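Local coordinates for protein walker-Type ATPase (Pyrococcus abyssi, PDB 2QEN) that binds ADP and magnesium at a Walker-type nucleotide site and is probably an archaeal P-loop ATPase whose cellular role is unknown, at residues T84-Q89 with K102-E107; F95-N100 with E125-F130; L221-N226 with V247-N252; P282-I287 with Y318-N323; A290-Y295 with Y337-P342. The protein carries 1 engineered substitution. All blocks are in the same frame, centred on the assembly; numbering follows the deposited sequence.

Contact 1 of 5, residues T84-Q89 with K102-E107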
# COMPACT_ATOMS: atom_id res chain seq x y z
N THR A 84 7.33 18.03 -0.66
CA THR A 84 7.01 17.10 -1.74
C THR A 84 6.74 17.82 -3.07
O THR A 84 7.04 17.29 -4.14
CB THR A 84 5.84 16.15 -1.38
OG1 THR A 84 6.16 15.45 -0.17
CG2 THR A 84 5.62 15.12 -2.46
N ILE A 85 6.16 19.01 -2.99
CA ILE A 85 5.91 19.81 -4.18
C ILE A 85 7.08 20.72 -4.53
O ILE A 85 7.03 21.43 -5.53
CB ILE A 85 4.56 20.61 -4.09
CG1 ILE A 85 4.01 20.93 -5.49
CG2 ILE A 85 4.70 21.84 -3.22
CD1 ILE A 85 2.53 21.28 -5.49
N SER A 86 8.13 20.70 -3.72
CA SER A 86 9.34 21.50 -3.96
C SER A 86 10.48 20.68 -4.57
O SER A 86 10.51 19.46 -4.41
CB SER A 86 9.78 22.19 -2.66
OG SER A 86 8.78 23.11 -2.21
N PRO A 87 11.41 21.32 -5.33
CA PRO A 87 11.37 22.71 -5.81
C PRO A 87 10.22 22.91 -6.78
O PRO A 87 10.08 22.16 -7.75
CB PRO A 87 12.72 22.88 -6.53
CG PRO A 87 13.18 21.50 -6.85
CD PRO A 87 12.64 20.63 -5.75
N PHE A 88 9.37 23.89 -6.50
CA PHE A 88 8.18 24.12 -7.30
C PHE A 88 8.48 24.60 -8.73
O PHE A 88 7.70 24.36 -9.64
CB PHE A 88 7.20 25.06 -6.58
CG PHE A 88 5.85 25.16 -7.25
CD1 PHE A 88 5.16 24.00 -7.63
CD2 PHE A 88 5.29 26.39 -7.52
CE1 PHE A 88 3.93 24.08 -8.27
CE2 PHE A 88 4.05 26.48 -8.15
CZ PHE A 88 3.38 25.33 -8.53
N GLN A 89 9.62 25.26 -8.91
CA GLN A 89 10.06 25.70 -10.24
C GLN A 89 10.29 24.53 -11.21
O GLN A 89 10.04 24.66 -12.41
CB GLN A 89 11.31 26.57 -10.13
CG GLN A 89 11.03 28.02 -9.80
CD GLN A 89 12.30 28.82 -9.60
OE1 GLN A 89 12.98 28.67 -8.59
NE2 GLN A 89 12.62 29.67 -10.57
N LYS A 102 1.46 30.40 -2.74
CA LYS A 102 1.73 31.22 -1.56
C LYS A 102 2.22 30.39 -0.36
O LYS A 102 3.14 30.80 0.34
CB LYS A 102 0.48 32.03 -1.18
CG LYS A 102 0.64 32.90 0.08
CD LYS A 102 -0.22 34.16 0.05
CE LYS A 102 0.10 35.05 1.25
NZ LYS A 102 -0.29 36.48 1.05
N PHE A 103 1.62 29.22 -0.14
CA PHE A 103 1.86 28.47 1.09
C PHE A 103 3.31 27.99 1.25
O PHE A 103 3.74 27.63 2.34
CB PHE A 103 0.81 27.36 1.33
CG PHE A 103 1.08 26.07 0.59
CD1 PHE A 103 1.88 25.08 1.16
CD2 PHE A 103 0.52 25.85 -0.66
CE1 PHE A 103 2.13 23.88 0.49
CE2 PHE A 103 0.77 24.65 -1.35
CZ PHE A 103 1.58 23.66 -0.77
N LEU A 104 4.07 28.02 0.15
CA LEU A 104 5.47 27.59 0.16
C LEU A 104 6.40 28.58 0.84
O LEU A 104 7.46 28.18 1.34
CB LEU A 104 5.96 27.29 -1.26
CG LEU A 104 5.31 26.14 -2.02
CD1 LEU A 104 6.03 25.96 -3.34
CD2 LEU A 104 5.34 24.85 -1.21
N THR A 105 6.01 29.86 0.86
CA THR A 105 6.77 30.91 1.54
C THR A 105 6.50 30.88 3.05
O THR A 105 7.30 31.45 3.83
CB THR A 105 6.38 32.32 1.03
OG1 THR A 105 6.22 32.30 -0.39
CG2 THR A 105 7.46 33.34 1.39
N LEU A 106 5.39 30.23 3.44
CA LEU A 106 4.87 30.34 4.82
C LEU A 106 5.36 29.21 5.72
O LEU A 106 5.49 28.06 5.27
CB LEU A 106 3.31 30.42 4.83
CG LEU A 106 2.70 31.62 4.02
CD1 LEU A 106 1.17 31.87 4.35
CD2 LEU A 106 3.50 32.93 4.28
N GLU A 107 5.62 29.54 6.98
CA GLU A 107 6.01 28.55 8.00
C GLU A 107 4.83 27.64 8.33
O GLU A 107 3.72 28.12 8.51
CB GLU A 107 6.56 29.23 9.27
CG GLU A 107 5.79 30.46 9.74
CD GLU A 107 6.46 31.19 10.90
OE1 GLU A 107 6.99 30.52 11.81
OE2 GLU A 107 6.44 32.45 10.91
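This contact belongs to the P-loop ATPase domain, at one side of its parallel sheet. The turn between helices 74-84 and 88-95 meets part of the long loop that leads into helix 113-127. Residues 102-105 of that loop have helical backbone angles but lack the regular bonding of a helix. The turn holds a cis peptide bond between Ser86 and Pro87. Leu104 is the main contributor from the loop, and its two methyl groups part to different neighbours. CD2 lies 3.7 Å from Ile85 CG2, and the two side chains cross at about a right angle. Ile85 CG1 is anti to the backbone N (chi1 -155°), which leaves CG2 between the backbone N and the carbonyl carbon, on the side of Leu104. The same methyl approaches the tip of the Phe103 ring, with 4.4 Å between Ile85 CG2 and Phe103 CZ. Ile85 also packs on Ile58 of strand 57-61, an outermost strand of the sheet, and on Leu120 of helix 113-127. Ser86 OG comes within 4.0 Å of Leu104 CD2, but its hydrogen bond goes to Gln82 O. The other Leu104 methyl, CD1, lies 3.6 Å from Phe88 CB.

Contact 2 of 5, residues F95-N100 with E125-F130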
# COMPACT_ATOMS: atom_id res chain seq x y z
N PHE A 95 5.29 20.94 -16.04
CA PHE A 95 3.88 21.02 -16.40
C PHE A 95 3.48 22.37 -16.97
O PHE A 95 2.32 22.60 -17.27
CB PHE A 95 3.00 20.62 -15.21
CG PHE A 95 3.20 19.19 -14.78
CD1 PHE A 95 2.82 18.14 -15.62
CD2 PHE A 95 3.80 18.90 -13.56
CE1 PHE A 95 3.03 16.81 -15.23
CE2 PHE A 95 4.00 17.58 -13.16
CZ PHE A 95 3.61 16.53 -14.00
N LYS A 96 4.47 23.26 -17.13
CA LYS A 96 4.26 24.58 -17.73
C LYS A 96 3.17 25.36 -17.01
O LYS A 96 2.16 25.72 -17.60
CB LYS A 96 3.98 24.45 -19.24
CG LYS A 96 5.10 23.78 -20.02
CD LYS A 96 6.25 24.73 -20.36
CE LYS A 96 7.48 23.96 -20.82
NZ LYS A 96 8.44 24.78 -21.62
N ILE A 97 3.41 25.61 -15.72
CA ILE A 97 2.48 26.34 -14.85
C ILE A 97 2.99 27.76 -14.59
O ILE A 97 4.16 27.96 -14.25
CB ILE A 97 2.31 25.63 -13.48
CG1 ILE A 97 1.71 24.23 -13.67
CG2 ILE A 97 1.43 26.46 -12.54
CD1 ILE A 97 2.03 23.24 -12.55
N SER A 98 2.11 28.74 -14.74
CA SER A 98 2.44 30.14 -14.46
C SER A 98 2.15 30.54 -13.01
O SER A 98 2.89 31.34 -12.43
CB SER A 98 1.72 31.06 -15.45
OG SER A 98 0.32 30.82 -15.43
N LEU A 99 1.07 29.99 -12.45
CA LEU A 99 0.70 30.20 -11.03
C LEU A 99 1.82 29.91 -10.04
O LEU A 99 2.57 28.95 -10.20
CB LEU A 99 -0.49 29.32 -10.66
CG LEU A 99 -1.93 29.83 -10.63
CD1 LEU A 99 -2.72 28.95 -9.68
CD2 LEU A 99 -2.05 31.30 -10.21
N ASN A 100 1.91 30.74 -9.01
CA ASN A 100 2.79 30.50 -7.87
C ASN A 100 1.96 30.05 -6.66
O ASN A 100 0.77 30.36 -6.56
CB ASN A 100 3.58 31.75 -7.51
CG ASN A 100 4.68 32.08 -8.52
OD1 ASN A 100 5.38 31.19 -9.01
ND2 ASN A 100 4.85 33.36 -8.81
N GLU A 125 -7.13 24.23 -11.37
CA GLU A 125 -7.95 25.01 -12.30
C GLU A 125 -7.21 25.36 -13.58
O GLU A 125 -7.82 25.40 -14.65
CB GLU A 125 -8.42 26.31 -11.65
CG GLU A 125 -9.74 26.18 -10.94
CD GLU A 125 -10.12 27.43 -10.14
OE1 GLU A 125 -9.68 28.55 -10.49
OE2 GLU A 125 -10.87 27.27 -9.16
N GLU A 126 -5.91 25.63 -13.46
CA GLU A 126 -5.10 25.94 -14.62
C GLU A 126 -4.76 24.67 -15.40
O GLU A 126 -4.86 24.65 -16.64
CB GLU A 126 -3.82 26.67 -14.21
CG GLU A 126 -2.94 26.99 -15.41
CD GLU A 126 -1.75 27.86 -15.10
OE1 GLU A 126 -1.67 28.41 -13.97
OE2 GLU A 126 -0.88 28.00 -15.99
N LEU A 127 -4.39 23.62 -14.67
CA LEU A 127 -3.94 22.37 -15.26
C LEU A 127 -5.10 21.51 -15.78
O LEU A 127 -4.92 20.71 -16.71
CB LEU A 127 -3.14 21.56 -14.23
CG LEU A 127 -1.78 22.11 -13.78
CD1 LEU A 127 -1.45 21.67 -12.37
CD2 LEU A 127 -0.72 21.66 -14.74
N GLY A 128 -6.27 21.68 -15.18
CA GLY A 128 -7.40 20.79 -15.42
C GLY A 128 -7.75 20.09 -14.13
O GLY A 128 -8.90 20.14 -13.67
N GLU A 129 -6.72 19.51 -13.51
CA GLU A 129 -6.84 18.66 -12.34
C GLU A 129 -5.49 18.63 -11.62
O GLU A 129 -4.44 18.57 -12.28
CB GLU A 129 -7.11 17.23 -12.81
CG GLU A 129 -7.86 16.36 -11.87
CD GLU A 129 -8.59 15.28 -12.61
OE1 GLU A 129 -7.95 14.28 -12.99
OE2 GLU A 129 -9.82 15.43 -12.80
N PHE A 130 -5.53 18.64 -10.29
CA PHE A 130 -4.35 18.35 -9.48
C PHE A 130 -4.62 17.18 -8.52
O PHE A 130 -5.66 17.14 -7.85
CB PHE A 130 -3.86 19.61 -8.73
CG PHE A 130 -2.52 19.44 -8.08
CD1 PHE A 130 -1.36 19.65 -8.80
CD2 PHE A 130 -2.42 19.03 -6.74
CE1 PHE A 130 -0.11 19.47 -8.20
CE2 PHE A 130 -1.17 18.86 -6.13
CZ PHE A 130 -0.02 19.09 -6.87
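In the P-loop ATPase domain, the loop after helix 88-95 packs against the C-terminal end of helix 113-127. The tight part is apolar. Ile97 and Leu127 cross at about a right angle, with Ile97 CG1 3.7 Å from Leu127 CD2. The same Leu127 methyl lies 3.9 Å from Phe95 CB. Ile97 is buried and also packs on Leu123 and Phe91. Leu127 and Phe95 both touch Pro56.

The other side is polar and lies at the surface. Here Glu126 stretches out, CG anti to its backbone N (chi1 180°), and brings its carboxylate to the loop. Its OE2 receives two bonds from one residue. The bond from Ser98 N to Glu126 OE2 is weak at 3.3 Å, though nearly straight at 174°. Leu99 slides past the glutamate in the opposite direction, its CB 3.6 Å from Glu126 OE1. The second bond runs from Ser98 OG to Glu126 OE2, 3.1 Å long, and meets the oxygen from above the carboxylate plane.

Contact 3 of 5, residues L221-N226 with V247-N252; sequences LDVPEN and VEYLRN
Val223 and Tyr249 meet tip to tip, and both valine methyls touch the far end of the tyrosine. Val223 CG2 lies 3.8 Å from Tyr249 CE1, and Val223 CG1 lies 3.9 Å from Tyr249 OH. Beside them, Leu221 and Leu250 slide past each other in opposite directions. Their nearest methyls, Leu221 CD2 and Leu250 CD2, are 3.7 Å apart. Leu221 CD2 is also 4.3 Å from Tyr249 CD1.

Phe216 of helix 205-217 is part of the next shell. Its ring meets that of Tyr249 edge-to-face, and it also touches Leu221, Val223 and Leu250. The tyrosine reaches out with CG anti to its backbone N (chi1 -160°), and its OH is hydrogen-bonded to Glu227 OE1. An alanine in place of Val223 would probably loosen the packing at the tip of the Tyr249 ring, since both methyls that touch it would be gone. Pro224 takes the N-cap position of helix 225-235. The contact joins the lead-in to that helix with the end of helix 239-252, among the helices that follow strand 196-199 of the parallel sheet. Contact between the two segments is apolar, while Glu227 gives the ring's polar end a partner in helix 225-235.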
# COMPACT_ATOMS: atom_id res chain seq x y z
N LEU A 221 20.11 -13.18 -20.40
CA LEU A 221 20.16 -14.44 -19.68
C LEU A 221 18.98 -15.33 -20.08
O LEU A 221 17.84 -14.86 -20.19
CB LEU A 221 20.18 -14.20 -18.17
CG LEU A 221 20.68 -15.29 -17.21
CD1 LEU A 221 22.06 -15.81 -17.58
CD2 LEU A 221 20.67 -14.77 -15.80
N ASP A 222 19.29 -16.59 -20.36
CA ASP A 222 18.30 -17.63 -20.63
C ASP A 222 18.20 -18.52 -19.39
O ASP A 222 19.18 -19.14 -18.99
CB ASP A 222 18.70 -18.46 -21.86
CG ASP A 222 18.42 -17.74 -23.19
OD1 ASP A 222 17.28 -17.24 -23.39
OD2 ASP A 222 19.33 -17.68 -24.05
N VAL A 223 17.03 -18.53 -18.77
CA VAL A 223 16.80 -19.36 -17.58
C VAL A 223 15.85 -20.50 -17.96
O VAL A 223 14.78 -20.25 -18.55
CB VAL A 223 16.25 -18.52 -16.41
CG1 VAL A 223 15.88 -19.41 -15.22
CG2 VAL A 223 17.28 -17.48 -15.98
N PRO A 224 16.23 -21.76 -17.63
CA PRO A 224 15.39 -22.90 -18.04
C PRO A 224 13.94 -22.72 -17.59
O PRO A 224 13.68 -22.13 -16.53
CB PRO A 224 16.04 -24.09 -17.32
CG PRO A 224 17.46 -23.65 -17.07
CD PRO A 224 17.40 -22.17 -16.84
N GLU A 225 13.02 -23.23 -18.41
CA GLU A 225 11.58 -23.09 -18.22
C GLU A 225 11.11 -23.56 -16.85
O GLU A 225 10.34 -22.86 -16.19
CB GLU A 225 10.83 -23.86 -19.31
CG GLU A 225 9.34 -23.56 -19.31
CD GLU A 225 8.56 -24.39 -20.30
OE1 GLU A 225 9.16 -25.22 -21.01
OE2 GLU A 225 7.32 -24.21 -20.35
N ASN A 226 11.58 -24.74 -16.45
CA ASN A 226 11.20 -25.34 -15.16
C ASN A 226 11.64 -24.56 -13.91
O ASN A 226 11.00 -24.67 -12.87
CB ASN A 226 11.68 -26.81 -15.09
CG ASN A 226 10.69 -27.79 -15.75
OD1 ASN A 226 9.52 -27.46 -16.01
ND2 ASN A 226 11.16 -29.01 -16.01
N VAL A 247 16.77 -10.29 -9.01
CA VAL A 247 18.04 -9.77 -8.49
C VAL A 247 18.97 -10.86 -7.93
O VAL A 247 20.13 -10.94 -8.32
CB VAL A 247 17.77 -8.65 -7.41
CG1 VAL A 247 19.07 -8.20 -6.71
CG2 VAL A 247 17.07 -7.44 -8.07
N GLU A 248 18.47 -11.70 -7.02
CA GLU A 248 19.30 -12.76 -6.40
C GLU A 248 19.80 -13.78 -7.41
O GLU A 248 20.91 -14.28 -7.30
CB GLU A 248 18.56 -13.45 -5.25
CG GLU A 248 18.37 -12.59 -3.99
CD GLU A 248 19.68 -11.99 -3.48
OE1 GLU A 248 20.74 -12.62 -3.69
OE2 GLU A 248 19.67 -10.88 -2.89
N TYR A 249 18.99 -14.06 -8.43
CA TYR A 249 19.39 -14.97 -9.49
C TYR A 249 20.52 -14.40 -10.33
O TYR A 249 21.46 -15.12 -10.65
CB TYR A 249 18.20 -15.41 -10.37
CG TYR A 249 18.46 -16.70 -11.14
CD1 TYR A 249 19.30 -16.71 -12.27
CD2 TYR A 249 17.87 -17.90 -10.77
CE1 TYR A 249 19.56 -17.89 -12.99
CE2 TYR A 249 18.10 -19.08 -11.49
CZ TYR A 249 18.95 -19.06 -12.60
OH TYR A 249 19.19 -20.22 -13.30
N LEU A 250 20.44 -13.10 -10.67
CA LEU A 250 21.49 -12.41 -11.43
C LEU A 250 22.81 -12.36 -10.66
O LEU A 250 23.89 -12.43 -11.25
CB LEU A 250 21.05 -10.96 -11.75
CG LEU A 250 19.91 -10.73 -12.76
CD1 LEU A 250 19.88 -9.27 -13.21
CD2 LEU A 250 20.03 -11.64 -13.96
N ARG A 251 22.72 -12.24 -9.35
CA ARG A 251 23.87 -12.19 -8.48
C ARG A 251 24.49 -13.57 -8.18
O ARG A 251 25.67 -13.67 -7.92
CB ARG A 251 23.48 -11.45 -7.20
CG ARG A 251 23.29 -9.96 -7.44
CD ARG A 251 22.72 -9.25 -6.25
NE ARG A 251 22.79 -7.81 -6.48
CZ ARG A 251 22.52 -6.87 -5.58
NH1 ARG A 251 22.14 -7.20 -4.37
NH2 ARG A 251 22.64 -5.60 -5.92
N ASN A 252 23.66 -14.62 -8.21
CA ASN A 252 24.05 -15.95 -7.74
C ASN A 252 24.09 -17.05 -8.78
O ASN A 252 24.79 -18.04 -8.59
CB ASN A 252 23.15 -16.36 -6.57
CG ASN A 252 23.41 -15.53 -5.34
OD1 ASN A 252 24.36 -15.80 -4.61
ND2 ASN A 252 22.60 -14.48 -5.13

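Contact 4 of 5, residues P282-I287 with Y318-N323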
# COMPACT_ATOMS: atom_id res chain seq x y z
N PRO A 282 0.91 -11.34 21.55
CA PRO A 282 1.63 -12.54 21.07
C PRO A 282 0.68 -13.47 20.31
O PRO A 282 1.11 -14.19 19.39
CB PRO A 282 2.09 -13.22 22.37
CG PRO A 282 2.10 -12.12 23.39
CD PRO A 282 1.01 -11.19 23.01
N ARG A 283 -0.59 -13.45 20.71
CA ARG A 283 -1.66 -14.21 20.06
C ARG A 283 -1.72 -14.06 18.53
O ARG A 283 -1.90 -15.05 17.83
CB ARG A 283 -3.01 -13.84 20.68
CG ARG A 283 -3.60 -14.89 21.62
CD ARG A 283 -2.57 -15.80 22.25
NE ARG A 283 -2.15 -15.23 23.51
CZ ARG A 283 -0.92 -15.27 24.00
NH1 ARG A 283 0.07 -15.87 23.35
NH2 ARG A 283 -0.69 -14.69 25.16
N TYR A 284 -1.59 -12.84 18.03
CA TYR A 284 -1.61 -12.58 16.57
C TYR A 284 -0.65 -13.48 15.81
O TYR A 284 -1.03 -14.08 14.82
CB TYR A 284 -1.27 -11.12 16.25
CG TYR A 284 -2.37 -10.12 16.51
CD1 TYR A 284 -3.65 -10.31 15.99
CD2 TYR A 284 -2.12 -8.96 17.23
CE1 TYR A 284 -4.67 -9.38 16.20
CE2 TYR A 284 -3.12 -8.02 17.46
CZ TYR A 284 -4.39 -8.24 16.95
OH TYR A 284 -5.38 -7.31 17.18
N VAL A 285 0.59 -13.57 16.27
CA VAL A 285 1.62 -14.37 15.61
C VAL A 285 1.37 -15.87 15.76
O VAL A 285 1.62 -16.64 14.82
CB VAL A 285 3.04 -14.00 16.07
CG1 VAL A 285 4.08 -14.75 15.25
CG2 VAL A 285 3.25 -12.50 15.92
N ASP A 286 0.88 -16.27 16.93
CA ASP A 286 0.46 -17.64 17.20
C ASP A 286 -0.63 -18.09 16.22
O ASP A 286 -0.59 -19.21 15.71
CB ASP A 286 -0.06 -17.77 18.64
CG ASP A 286 1.07 -17.79 19.69
OD1 ASP A 286 2.27 -17.85 19.34
OD2 ASP A 286 0.73 -17.75 20.90
N ILE A 287 -1.62 -17.22 15.98
CA ILE A 287 -2.73 -17.52 15.09
C ILE A 287 -2.24 -17.63 13.64
O ILE A 287 -2.63 -18.54 12.91
CB ILE A 287 -3.86 -16.46 15.22
CG1 ILE A 287 -4.51 -16.54 16.62
CG2 ILE A 287 -4.90 -16.63 14.12
CD1 ILE A 287 -5.52 -15.41 16.93
N TYR A 318 -12.48 -14.22 17.83
CA TYR A 318 -13.21 -13.56 16.75
C TYR A 318 -12.62 -12.19 16.45
O TYR A 318 -12.39 -11.84 15.28
CB TYR A 318 -14.71 -13.44 17.08
CG TYR A 318 -15.50 -12.73 15.99
CD1 TYR A 318 -16.04 -13.44 14.91
CD2 TYR A 318 -15.69 -11.35 16.03
CE1 TYR A 318 -16.76 -12.78 13.89
CE2 TYR A 318 -16.40 -10.68 15.02
CZ TYR A 318 -16.93 -11.41 13.95
OH TYR A 318 -17.65 -10.75 12.96
N ALA A 319 -12.37 -11.42 17.51
CA ALA A 319 -11.77 -10.08 17.38
C ALA A 319 -10.37 -10.15 16.77
O ALA A 319 -10.06 -9.40 15.83
CB ALA A 319 -11.76 -9.38 18.74
N LEU A 320 -9.54 -11.06 17.26
CA LEU A 320 -8.18 -11.26 16.74
C LEU A 320 -8.16 -11.58 15.24
O LEU A 320 -7.38 -10.99 14.49
CB LEU A 320 -7.43 -12.35 17.53
CG LEU A 320 -7.11 -12.06 19.01
CD1 LEU A 320 -6.71 -13.30 19.79
CD2 LEU A 320 -6.05 -10.97 19.16
N LEU A 321 -9.01 -12.51 14.82
CA LEU A 321 -9.10 -12.92 13.42
C LEU A 321 -9.64 -11.80 12.52
O LEU A 321 -9.14 -11.58 11.41
CB LEU A 321 -9.95 -14.18 13.28
CG LEU A 321 -9.28 -15.51 13.62
CD1 LEU A 321 -10.37 -16.57 13.80
CD2 LEU A 321 -8.27 -15.93 12.52
N GLU A 322 -10.65 -11.09 13.02
CA GLU A 322 -11.19 -9.92 12.31
C GLU A 322 -10.14 -8.82 12.10
O GLU A 322 -10.06 -8.26 11.00
CB GLU A 322 -12.42 -9.37 13.04
CG GLU A 322 -13.78 -9.97 12.59
CD GLU A 322 -13.73 -11.37 11.93
OE1 GLU A 322 -13.53 -12.42 12.63
OE2 GLU A 322 -13.94 -11.42 10.70
N ASN A 323 -9.35 -8.53 13.13
CA ASN A 323 -8.24 -7.57 13.02
C ASN A 323 -7.17 -7.98 12.00
O ASN A 323 -6.73 -7.16 11.19
CB ASN A 323 -7.60 -7.36 14.39
CG ASN A 323 -8.47 -6.53 15.33
OD1 ASN A 323 -8.17 -6.42 16.52
ND2 ASN A 323 -9.53 -5.94 14.79
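Helices 282-292 and 314-326 pack across each other in what is probably a winged helix-turn-helix domain. Their local axes come within 10.4 Å and cross at -73°.

The apolar contacts centre on Leu320. Its CD2 lies over one face of the Tyr284 ring in a CH-pi contact, 4.0 Å from the centroid. Its other methyl, CD1, lies 3.8 Å from Arg283 CB. Ile287 crosses Leu320 at about a right angle, with Ile287 CD1 3.7 Å from Leu320 CB. The branch methyl Ile287 CG2 meets Leu321 CD2 at 3.8 Å.

One polar contact crosses between the helices. Tyr284 OH gives a weak bond of 3.0 Å to Asn323 OD1, and it is also hydrogen-bonded to Arg280 NH2. The bent chain of Arg283 turns its guanidinium along its own helix, where NH1 forms a 3.2 Å salt bridge with Asp286 OD2. The two bonds to Tyr284 OH would hold the ring tip in place, while the Leu320 methyl over the face would probably restrict its rotation.

Contact 5 of 5, residues A290-Y295 with Y337-P342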
# COMPACT_ATOMS: atom_id res chain seq x y z
N ALA A 290 -0.23 -20.89 13.19
CA ALA A 290 -1.21 -21.96 13.12
C ALA A 290 -1.82 -22.11 11.71
O ALA A 290 -1.82 -23.20 11.15
CB ALA A 290 -2.33 -21.74 14.19
N ILE A 291 -2.35 -21.01 11.16
CA ILE A 291 -2.93 -20.97 9.81
C ILE A 291 -1.92 -21.42 8.74
O ILE A 291 -2.24 -22.29 7.93
CB ILE A 291 -3.51 -19.56 9.47
CG1 ILE A 291 -4.67 -19.24 10.43
CG2 ILE A 291 -3.97 -19.46 7.97
CD1 ILE A 291 -5.17 -17.81 10.38
N ALA A 292 -0.71 -20.86 8.78
CA ALA A 292 0.38 -21.27 7.91
C ALA A 292 0.69 -22.77 7.96
O ALA A 292 1.12 -23.35 6.95
CB ALA A 292 1.67 -20.45 8.23
N LEU A 293 0.48 -23.39 9.12
CA LEU A 293 0.72 -24.84 9.29
C LEU A 293 -0.50 -25.71 8.92
O LEU A 293 -0.46 -26.92 9.10
CB LEU A 293 1.18 -25.17 10.73
CG LEU A 293 2.51 -24.60 11.27
CD1 LEU A 293 2.57 -24.80 12.77
CD2 LEU A 293 3.71 -25.27 10.63
N GLY A 294 -1.57 -25.09 8.42
CA GLY A 294 -2.77 -25.81 8.03
C GLY A 294 -3.88 -25.90 9.05
O GLY A 294 -4.88 -26.58 8.83
N TYR A 295 -3.72 -25.25 10.20
CA TYR A 295 -4.84 -25.12 11.13
C TYR A 295 -5.61 -23.85 10.71
O TYR A 295 -5.37 -22.77 11.20
CB TYR A 295 -4.36 -25.12 12.59
CG TYR A 295 -3.48 -26.31 12.95
CD1 TYR A 295 -4.04 -27.51 13.34
CD2 TYR A 295 -2.09 -26.22 12.88
CE1 TYR A 295 -3.26 -28.60 13.65
CE2 TYR A 295 -1.28 -27.34 13.18
CZ TYR A 295 -1.88 -28.51 13.58
OH TYR A 295 -1.13 -29.62 13.90
N TYR A 337 -9.48 -19.91 6.51
CA TYR A 337 -8.47 -18.85 6.59
C TYR A 337 -7.21 -19.19 5.81
O TYR A 337 -6.76 -20.34 5.78
CB TYR A 337 -8.11 -18.54 8.04
CG TYR A 337 -9.31 -18.29 8.90
CD1 TYR A 337 -9.98 -17.07 8.84
CD2 TYR A 337 -9.81 -19.28 9.74
CE1 TYR A 337 -11.09 -16.83 9.61
CE2 TYR A 337 -10.94 -19.05 10.53
CZ TYR A 337 -11.57 -17.82 10.46
OH TYR A 337 -12.68 -17.55 11.21
N LYS A 338 -6.67 -18.19 5.13
CA LYS A 338 -5.33 -18.31 4.55
C LYS A 338 -4.49 -17.05 4.69
O LYS A 338 -5.00 -15.93 4.68
CB LYS A 338 -5.33 -18.79 3.08
CG LYS A 338 -6.52 -18.44 2.25
CD LYS A 338 -7.46 -19.65 2.14
CE LYS A 338 -8.82 -19.27 1.58
NZ LYS A 338 -9.64 -20.49 1.28
N ILE A 339 -3.19 -17.26 4.83
CA ILE A 339 -2.25 -16.15 4.76
C ILE A 339 -2.41 -15.49 3.37
O ILE A 339 -2.37 -16.17 2.33
CB ILE A 339 -0.79 -16.62 5.01
CG1 ILE A 339 -0.68 -17.48 6.29
CG2 ILE A 339 0.19 -15.46 5.02
CD1 ILE A 339 -1.11 -16.82 7.59
N ALA A 340 -2.63 -14.18 3.37
CA ALA A 340 -2.84 -13.41 2.16
C ALA A 340 -1.66 -13.49 1.18
O ALA A 340 -1.86 -13.57 -0.03
CB ALA A 340 -3.16 -11.95 2.51
N ASP A 341 -0.44 -13.44 1.72
CA ASP A 341 0.80 -13.55 0.94
C ASP A 341 1.44 -14.93 1.19
O ASP A 341 1.84 -15.22 2.31
CB ASP A 341 1.77 -12.42 1.33
CG ASP A 341 3.11 -12.45 0.58
OD1 ASP A 341 3.43 -13.45 -0.12
OD2 ASP A 341 3.87 -11.47 0.69
N PRO A 342 1.55 -15.78 0.15
CA PRO A 342 2.10 -17.15 0.28
C PRO A 342 3.55 -17.22 0.75
O PRO A 342 3.96 -18.23 1.32
CB PRO A 342 1.99 -17.70 -1.15
CG PRO A 342 1.95 -16.50 -2.01
CD PRO A 342 1.17 -15.49 -1.24
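The end of helix 282-292 lies against strand 336-339, with Ile291 CA 6.4 Å from Lys338 CA, and Gly294 closes the helix in a Schellman motif. Gly294 has positive phi (95°), and Tyr295 N bonds back to Ala290 O. The packing itself is apolar. Ile291 points at the strand and touches it with two methyls. Its CG2, anti to the backbone N, lies 3.7 Å from Tyr337 O and 3.9 Å from Ile339 CD1. Its CD1 reaches Tyr337 CB at 3.8 Å. From there the tyrosine ring leads away, toward Trp298 and Ile301 of helix 298-307. Ile339 bends back toward the helix, and its CG1 lies 4.3 Å from Ala292 CB. It also packs on Val344, Ala345 and Leu348 of the C-terminal helix 342-348. An alanine in place of Ile339 would probably loosen the join between these two helices and the strand, since CG1, CG2 and CD1 would be gone, of which CG1 and CD1 touch helix 282-292. Asp341 then N-caps helix 342-348, with OD1 bonded to Val343 N. The antiparallel hairpin 330-333 with 336-339 is consistent with the wing of a winged helix-turn-helix domain, and here helix 282-292 packs on it.

How the contacts relate
From the N terminus, contacts 1 and 2 have alternating segments. Contact 1 closes the chain around helix 88-95. Contact 2 opens within that span and closes at the end of helix 113-127. They touch, Phe88 CE2 to Leu99 O, and tie the turn before helix 88-95, the loop after it and the end of helix 113-127 together. Contact 3 follows and joins the start of helix 225-235 to the end of helix 239-252. Contacts 4 and 5 also cross, and touch through Leu321 and Tyr337. Both use helix 282-292: contact 4 joins it to helix 314-326, contact 5 to strand 336-339. Their centres lie about 44 to 49 Å from those of contacts 1 and 2.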